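Local coordinates for protein endo-b-1,4-glucanase (PDB 1KS8) that probably catalyses the endohydrolysis of beta-1,4-glucosidic linkages in cellulose, lichenin and cereal beta-D-glucans, as a family 9 glycosyl hydrolase, at residues H180-F185 with A220-A225; D101-A106 with A157-A162. All coordinates share one frame; numbering follows the deposited sequence.

Interaction 1 of 2, residues H180-F185 with A220-A225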
ATOM      1  N   HIS A 180      14.963   7.934 -11.792  1.00 11.77           N
ATOM      2  CA  HIS A 180      15.093   6.704 -11.025  1.00 11.36           C
ATOM      3  C   HIS A 180      14.118   5.642 -11.516  1.00 11.23           C
ATOM      4  O   HIS A 180      14.460   4.462 -11.577  1.00 12.19           O
ATOM      5  CB  HIS A 180      14.858   6.988  -9.541  1.00 11.15           C
ATOM      6  CG  HIS A 180      16.012   7.663  -8.870  1.00 11.86           C
ATOM      7  ND1 HIS A 180      17.134   6.977  -8.456  1.00 11.28           N
ATOM      8  CD2 HIS A 180      16.238   8.966  -8.577  1.00 12.00           C
ATOM      9  CE1 HIS A 180      18.001   7.828  -7.937  1.00 11.68           C
ATOM     10  NE2 HIS A 180      17.483   9.042  -7.999  1.00 12.46           N
ATOM     11  N   ALA A 181      12.909   6.063 -11.872  1.00 10.93           N
ATOM     12  CA  ALA A 181      11.895   5.133 -12.363  1.00 11.01           C
ATOM     13  C   ALA A 181      12.358   4.441 -13.643  1.00 10.60           C
ATOM     14  O   ALA A 181      12.221   3.230 -13.782  1.00 11.00           O
ATOM     15  CB  ALA A 181      10.584   5.871 -12.612  1.00 11.54           C
ATOM     16  N   ARG A 182      12.907   5.213 -14.577  1.00 11.18           N
ATOM     17  CA  ARG A 182      13.380   4.647 -15.838  1.00 11.74           C
ATOM     18  C   ARG A 182      14.499   3.633 -15.628  1.00 10.51           C
ATOM     19  O   ARG A 182      14.513   2.570 -16.251  1.00 11.36           O
ATOM     20  CB  ARG A 182      13.881   5.753 -16.768  1.00 14.78           C
ATOM     21  CG  ARG A 182      12.818   6.745 -17.204  1.00 17.46           C
ATOM     22  CD  ARG A 182      13.359   7.663 -18.290  1.00 23.07           C
ATOM     23  NE  ARG A 182      12.365   8.633 -18.741  1.00 27.33           N
ATOM     24  CZ  ARG A 182      12.526   9.430 -19.793  1.00 30.51           C
ATOM     25  NH1 ARG A 182      13.641   9.372 -20.507  1.00 32.65           N
ATOM     26  NH2 ARG A 182      11.570  10.285 -20.132  1.00 31.53           N
ATOM     27  N   GLN A 183      15.441   3.972 -14.756  1.00 10.76           N
ATOM     28  CA  GLN A 183      16.569   3.096 -14.475  1.00 10.47           C
ATOM     29  C   GLN A 183      16.130   1.812 -13.784  1.00  9.87           C
ATOM     30  O   GLN A 183      16.618   0.732 -14.115  1.00 11.12           O
ATOM     31  CB  GLN A 183      17.600   3.832 -13.618  1.00 11.40           C
ATOM     32  CG  GLN A 183      18.082   5.127 -14.255  1.00 13.50           C
ATOM     33  CD  GLN A 183      19.037   5.894 -13.370  1.00 15.85           C
ATOM     34  OE1 GLN A 183      18.894   5.904 -12.147  1.00 15.77           O
ATOM     35  NE2 GLN A 183      20.009   6.560 -13.985  1.00 16.20           N
ATOM     36  N   LEU A 184      15.210   1.919 -12.830  1.00  9.52           N
ATOM     37  CA  LEU A 184      14.737   0.729 -12.133  1.00  9.48           C
ATOM     38  C   LEU A 184      13.947  -0.189 -13.055  1.00 10.34           C
ATOM     39  O   LEU A 184      14.004  -1.410 -12.907  1.00 10.13           O
ATOM     40  CB  LEU A 184      13.903   1.121 -10.908  1.00  9.65           C
ATOM     41  CG  LEU A 184      14.774   1.522  -9.713  1.00 10.61           C
ATOM     42  CD1 LEU A 184      13.923   2.188  -8.645  1.00 10.44           C
ATOM     43  CD2 LEU A 184      15.480   0.290  -9.161  1.00 10.42           C
ATOM     44  N   PHE A 185      13.219   0.382 -14.012  1.00 10.49           N
ATOM     45  CA  PHE A 185      12.475  -0.453 -14.945  1.00 11.05           C
ATOM     46  C   PHE A 185      13.457  -1.227 -15.817  1.00 10.39           C
ATOM     47  O   PHE A 185      13.273  -2.415 -16.061  1.00 11.22           O
ATOM     48  CB  PHE A 185      11.564   0.368 -15.854  1.00 11.33           C
ATOM     49  CG  PHE A 185      10.870  -0.463 -16.895  1.00 13.06           C
ATOM     50  CD1 PHE A 185       9.866  -1.358 -16.531  1.00 14.21           C
ATOM     51  CD2 PHE A 185      11.270  -0.412 -18.226  1.00 14.82           C
ATOM     52  CE1 PHE A 185       9.274  -2.194 -17.477  1.00 15.20           C
ATOM     53  CE2 PHE A 185      10.684  -1.243 -19.179  1.00 15.49           C
ATOM     54  CZ  PHE A 185       9.686  -2.137 -18.804  1.00 15.38           C
ATOM     55  N   ALA A 220       3.502   0.357 -18.035  1.00 10.28           N
ATOM     56  CA  ALA A 220       2.300   1.161 -18.214  1.00 11.09           C
ATOM     57  C   ALA A 220       2.420   2.492 -17.480  1.00 10.52           C
ATOM     58  O   ALA A 220       2.086   3.542 -18.027  1.00 10.75           O
ATOM     59  CB  ALA A 220       1.078   0.394 -17.724  1.00 11.21           C
ATOM     60  N   TRP A 221       2.897   2.455 -16.239  1.00 10.83           N
ATOM     61  CA  TRP A 221       3.055   3.683 -15.469  1.00 10.25           C
ATOM     62  C   TRP A 221       4.096   4.608 -16.088  1.00  9.83           C
ATOM     63  O   TRP A 221       3.922   5.827 -16.100  1.00 11.47           O
ATOM     64  CB  TRP A 221       3.417   3.367 -14.014  1.00  9.97           C
ATOM     65  CG  TRP A 221       2.201   3.122 -13.173  1.00  9.17           C
ATOM     66  CD1 TRP A 221       1.752   1.923 -12.698  1.00  9.19           C
ATOM     67  CD2 TRP A 221       1.246   4.103 -12.759  1.00  9.79           C
ATOM     68  NE1 TRP A 221       0.569   2.097 -12.011  1.00  9.26           N
ATOM     69  CE2 TRP A 221       0.237   3.427 -12.035  1.00  9.19           C
ATOM     70  CE3 TRP A 221       1.142   5.491 -12.931  1.00 10.13           C
ATOM     71  CZ2 TRP A 221      -0.863   4.093 -11.484  1.00 10.05           C
ATOM     72  CZ3 TRP A 221       0.049   6.152 -12.383  1.00 10.03           C
ATOM     73  CH2 TRP A 221      -0.939   5.451 -11.669  1.00  9.71           C
ATOM     74  N   LEU A 222       5.175   4.033 -16.610  1.00 11.49           N
ATOM     75  CA  LEU A 222       6.205   4.844 -17.245  1.00 11.72           C
ATOM     76  C   LEU A 222       5.648   5.515 -18.494  1.00 12.40           C
ATOM     77  O   LEU A 222       5.988   6.656 -18.792  1.00 12.42           O
ATOM     78  CB  LEU A 222       7.425   3.990 -17.589  1.00 11.85           C
ATOM     79  CG  LEU A 222       8.409   3.875 -16.421  1.00 13.12           C
ATOM     80  CD1 LEU A 222       9.428   2.792 -16.701  1.00 15.28           C
ATOM     81  CD2 LEU A 222       9.084   5.225 -16.197  1.00 12.84           C
ATOM     82  N   TYR A 223       4.786   4.814 -19.222  1.00 12.57           N
ATOM     83  CA  TYR A 223       4.189   5.408 -20.411  1.00 13.92           C
ATOM     84  C   TYR A 223       3.333   6.597 -19.985  1.00 13.66           C
ATOM     85  O   TYR A 223       3.395   7.671 -20.582  1.00 15.13           O
ATOM     86  CB  TYR A 223       3.312   4.398 -21.152  1.00 14.71           C
ATOM     87  CG  TYR A 223       2.511   5.025 -22.270  1.00 16.72           C
ATOM     88  CD1 TYR A 223       3.146   5.664 -23.336  1.00 17.44           C
ATOM     89  CD2 TYR A 223       1.116   5.006 -22.251  1.00 18.47           C
ATOM     90  CE1 TYR A 223       2.413   6.269 -24.355  1.00 19.50           C
ATOM     91  CE2 TYR A 223       0.373   5.607 -23.266  1.00 19.75           C
ATOM     92  CZ  TYR A 223       1.028   6.237 -24.313  1.00 20.52           C
ATOM     93  OH  TYR A 223       0.298   6.838 -25.314  1.00 22.59           O
ATOM     94  N   ARG A 224       2.534   6.403 -18.943  1.00 12.88           N
ATOM     95  CA  ARG A 224       1.669   7.464 -18.453  1.00 13.11           C
ATOM     96  C   ARG A 224       2.461   8.688 -18.002  1.00 13.30           C
ATOM     97  O   ARG A 224       2.030   9.822 -18.201  1.00 14.65           O
ATOM     98  CB  ARG A 224       0.815   6.949 -17.288  1.00 12.86           C
ATOM     99  CG  ARG A 224      -0.215   7.949 -16.796  1.00 12.77           C
ATOM    100  CD  ARG A 224      -1.078   7.371 -15.690  1.00 13.78           C
ATOM    101  NE  ARG A 224      -2.231   8.226 -15.430  1.00 13.79           N
ATOM    102  CZ  ARG A 224      -3.283   7.862 -14.707  1.00 13.69           C
ATOM    103  NH1 ARG A 224      -3.329   6.653 -14.163  1.00 12.41           N
ATOM    104  NH2 ARG A 224      -4.300   8.698 -14.553  1.00 13.66           N
ATOM    105  N   ALA A 225       3.624   8.449 -17.404  1.00 14.15           N
ATOM    106  CA  ALA A 225       4.471   9.523 -16.892  1.00 15.66           C
ATOM    107  C   ALA A 225       5.377  10.199 -17.918  1.00 16.22           C
ATOM    108  O   ALA A 225       5.879  11.298 -17.674  1.00 17.44           O
ATOM    109  CB  ALA A 225       5.321   8.995 -15.742  1.00 14.88           C
TER
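Leu222 reaches from helix 212-226 to helix 171-190 and divides its two methyl groups between Phe185 and Ala181. It is the dominant residue of the contact: the opposite segment covers 91 Å² of it, far more than of any other residue here. The CD1 branch makes the tightest touch, with Leu222 CD1 only 3.3 Å from Phe185 CB. The same methyl stands 3.6 Å from Phe185 CG and approaches the root of the ring obliquely. Phe185 swings its ring away from the methyl, CG lying opposite the backbone N (chi1 175°), which leaves CB and the near end of the ring to meet it. The other branch lies towards the N-terminal end of 180-185, where Leu222 CD2 rests 3.9 Å from Ala181 CB. It also passes Arg182, whose CG is 4.2 Å from Leu222 CD2 at the start of an extended, exposed chain.

The two segments run nearly antiparallel, their directions 151° apart and their axes 10.8 Å apart at closest approach. Such neighbouring, oppositely directed helices are the construction principle of the (alpha/alpha)6 barrel adopted by this family 9 enzyme. Because no hydrogen bond crosses between the segments, their mutual fit is one of apolar surfaces, with the small side chain of Ala181 giving room for a methyl. Were Leu222 cut back to an alanine, both methyls would go, and Phe185 CB and Ala181 CB would probably face a gap where they now share a partner. Tyr231 of helix 229-241 touches both Leu222 and Arg182.

Interaction 2 of 2, residues D101-A106 with A157-A162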
ATOM      1  N   ASP A 101      11.061   9.252  -1.258  1.00  7.86           N
ATOM      2  CA  ASP A 101      12.349   9.786  -0.820  1.00  8.51           C
ATOM      3  C   ASP A 101      13.214   8.601  -0.402  1.00  8.56           C
ATOM      4  O   ASP A 101      14.424   8.581  -0.633  1.00  9.57           O
ATOM      5  CB  ASP A 101      12.194  10.722   0.379  1.00  8.41           C
ATOM      6  CG  ASP A 101      11.779  12.120  -0.017  1.00 10.74           C
ATOM      7  OD1 ASP A 101      11.840  12.449  -1.220  1.00 11.89           O
ATOM      8  OD2 ASP A 101      11.403  12.894   0.888  1.00 12.56           O
ATOM      9  N   TYR A 102      12.580   7.614   0.222  1.00  6.97           N
ATOM     10  CA  TYR A 102      13.284   6.421   0.668  1.00  8.29           C
ATOM     11  C   TYR A 102      13.704   5.558  -0.521  1.00  8.67           C
ATOM     12  O   TYR A 102      14.827   5.059  -0.559  1.00  8.00           O
ATOM     13  CB  TYR A 102      12.397   5.614   1.622  1.00  7.16           C
ATOM     14  CG  TYR A 102      12.968   4.261   1.985  1.00  7.91           C
ATOM     15  CD1 TYR A 102      14.082   4.147   2.816  1.00  8.45           C
ATOM     16  CD2 TYR A 102      12.403   3.095   1.475  1.00  8.16           C
ATOM     17  CE1 TYR A 102      14.619   2.901   3.133  1.00  7.79           C
ATOM     18  CE2 TYR A 102      12.932   1.846   1.783  1.00  8.80           C
ATOM     19  CZ  TYR A 102      14.037   1.756   2.611  1.00  8.54           C
ATOM     20  OH  TYR A 102      14.555   0.521   2.921  1.00  9.94           O
ATOM     21  N   PHE A 103      12.816   5.377  -1.495  1.00  7.12           N
ATOM     22  CA  PHE A 103      13.169   4.569  -2.658  1.00  7.72           C
ATOM     23  C   PHE A 103      14.387   5.146  -3.368  1.00  8.15           C
ATOM     24  O   PHE A 103      15.214   4.404  -3.894  1.00  9.28           O
ATOM     25  CB  PHE A 103      12.003   4.478  -3.647  1.00  7.67           C
ATOM     26  CG  PHE A 103      10.746   3.905  -3.059  1.00  8.13           C
ATOM     27  CD1 PHE A 103      10.801   2.951  -2.046  1.00  8.14           C
ATOM     28  CD2 PHE A 103       9.506   4.304  -3.538  1.00  8.81           C
ATOM     29  CE1 PHE A 103       9.633   2.405  -1.520  1.00  8.25           C
ATOM     30  CE2 PHE A 103       8.331   3.764  -3.019  1.00  8.54           C
ATOM     31  CZ  PHE A 103       8.399   2.813  -2.007  1.00  8.24           C
ATOM     32  N   ILE A 104      14.491   6.473  -3.394  1.00  8.97           N
ATOM     33  CA  ILE A 104      15.631   7.119  -4.034  1.00  9.38           C
ATOM     34  C   ILE A 104      16.919   6.737  -3.301  1.00  9.86           C
ATOM     35  O   ILE A 104      17.936   6.451  -3.935  1.00 11.15           O
ATOM     36  CB  ILE A 104      15.449   8.651  -4.060  1.00  9.79           C
ATOM     37  CG1 ILE A 104      14.390   9.016  -5.105  1.00 11.12           C
ATOM     38  CG2 ILE A 104      16.772   9.339  -4.380  1.00 10.19           C
ATOM     39  CD1 ILE A 104      13.975  10.475  -5.085  1.00 12.54           C
ATOM     40  N   LYS A 105      16.875   6.723  -1.973  1.00  9.29           N
ATOM     41  CA  LYS A 105      18.047   6.343  -1.188  1.00  8.47           C
ATOM     42  C   LYS A 105      18.382   4.872  -1.415  1.00  8.63           C
ATOM     43  O   LYS A 105      19.548   4.505  -1.549  1.00 10.38           O
ATOM     44  CB  LYS A 105      17.801   6.554   0.308  1.00  9.52           C
ATOM     45  CG  LYS A 105      17.635   7.997   0.740  1.00  9.55           C
ATOM     46  CD  LYS A 105      17.525   8.069   2.254  1.00  9.90           C
ATOM     47  CE  LYS A 105      17.304   9.492   2.732  1.00 10.58           C
ATOM     48  NZ  LYS A 105      17.150   9.564   4.212  1.00 11.62           N
ATOM     49  N   ALA A 106      17.351   4.031  -1.450  1.00  8.98           N
ATOM     50  CA  ALA A 106      17.538   2.598  -1.641  1.00  7.90           C
ATOM     51  C   ALA A 106      18.109   2.257  -3.015  1.00  8.26           C
ATOM     52  O   ALA A 106      18.685   1.185  -3.208  1.00  8.21           O
ATOM     53  CB  ALA A 106      16.212   1.868  -1.419  1.00  8.69           C
ATOM     54  N   ALA A 157       7.213   1.731 -10.787  1.00  8.93           N
ATOM     55  CA  ALA A 157       5.835   2.175 -10.961  1.00  8.52           C
ATOM     56  C   ALA A 157       5.499   3.267  -9.951  1.00  7.72           C
ATOM     57  O   ALA A 157       4.893   4.281 -10.296  1.00  8.61           O
ATOM     58  CB  ALA A 157       4.877   1.000 -10.793  1.00  8.42           C
ATOM     59  N   ALA A 158       5.898   3.058  -8.699  1.00  8.73           N
ATOM     60  CA  ALA A 158       5.632   4.032  -7.649  1.00  7.73           C
ATOM     61  C   ALA A 158       6.310   5.360  -7.971  1.00  8.23           C
ATOM     62  O   ALA A 158       5.714   6.427  -7.818  1.00  9.11           O
ATOM     63  CB  ALA A 158       6.126   3.504  -6.302  1.00  8.49           C
ATOM     64  N   LEU A 159       7.557   5.287  -8.424  1.00  8.62           N
ATOM     65  CA  LEU A 159       8.310   6.488  -8.762  1.00  9.21           C
ATOM     66  C   LEU A 159       7.697   7.213  -9.957  1.00  9.22           C
ATOM     67  O   LEU A 159       7.595   8.443  -9.960  1.00  9.88           O
ATOM     68  CB  LEU A 159       9.768   6.122  -9.043  1.00  8.90           C
ATOM     69  CG  LEU A 159      10.538   5.626  -7.815  1.00  9.69           C
ATOM     70  CD1 LEU A 159      11.844   4.986  -8.257  1.00 17.30           C
ATOM     71  CD2 LEU A 159      10.800   6.782  -6.865  1.00 11.07           C
ATOM     72  N   ALA A 160       7.273   6.453 -10.961  1.00  9.27           N
ATOM     73  CA  ALA A 160       6.661   7.044 -12.144  1.00  9.17           C
ATOM     74  C   ALA A 160       5.334   7.695 -11.770  1.00  9.30           C
ATOM     75  O   ALA A 160       5.036   8.810 -12.198  1.00 10.37           O
ATOM     76  CB  ALA A 160       6.446   5.979 -13.216  1.00  9.32           C
ATOM     77  N   ALA A 161       4.537   7.004 -10.962  1.00  8.60           N
ATOM     78  CA  ALA A 161       3.255   7.552 -10.534  1.00  9.24           C
ATOM     79  C   ALA A 161       3.504   8.826  -9.731  1.00  9.14           C
ATOM     80  O   ALA A 161       2.820   9.835  -9.918  1.00  9.82           O
ATOM     81  CB  ALA A 161       2.499   6.530  -9.692  1.00  9.50           C
ATOM     82  N   ALA A 162       4.490   8.782  -8.841  1.00  9.56           N
ATOM     83  CA  ALA A 162       4.814   9.948  -8.031  1.00 10.08           C
ATOM     84  C   ALA A 162       5.288  11.115  -8.897  1.00 10.56           C
ATOM     85  O   ALA A 162       5.004  12.271  -8.588  1.00 10.11           O
ATOM     86  CB  ALA A 162       5.880   9.593  -6.998  1.00  9.55           C
TER
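Phe103, on the last turns of helix 89-106, meets Ala158 and Leu159 of helix 149-165 at two separate points. On the outer half of the ring, Phe103 CE2 lies 4.0 Å from Ala158 CB, which comes in obliquely. Where the side chain leaves the backbone, Phe103 CB is 4.1 Å from Leu159 CD2, and this methyl sits at the ring edge, near the ring plane. The aromatic side chain spans both residues because its CG stands anti to the carbonyl carbon (chi1 -58°), sending the ring across to the alanine. Phe103 and Leu159 bury similar areas, 54 and 50 Å², and all three touching residues are buried. Helix 62-78 also covers the buried side, with Ala69 against Phe103 and Thr70 against Ala158.

Away from these apolar touches the fit slackens. Ile104 loses some surface to the other helix, yet its side chain comes no nearer than 4.6 Å. Asp101 turns its CB away and, partly exposed, forms a salt bridge with Lys97; Lys105, also partly exposed, pairs with Asp47. The closest pair of CA atoms, those of Phe103 and Leu159, is still 8.0 Å apart, a spacing bridged by the large side chains. Successive long helices packed through apolar side chains are characteristic of the (alpha/alpha)6 barrel of family 9 glycosyl hydrolases.

In the fold
Helix 149-165 ties the two contacts together: it supplies the second segment of interaction 2 and also packs against both helices of interaction 1. The centres lie 10 Å apart, and Leu159 is the main bridge, with its CD1 3.5 Å from Leu184 CD1 and its CB 3.7 Å from Ala181 CB. A second bridge joins Trp221 CZ3 to Ala161 CB at 3.7 Å. Both contacts neighbour a calcium site seen in this protein but empty in this model: the side chain of its ligand Glu214 is about 8 Å from that of Phe185 and about 9 Å from that of Ala158. Neither contact includes the predicted active-site residues Asp403 and Glu412.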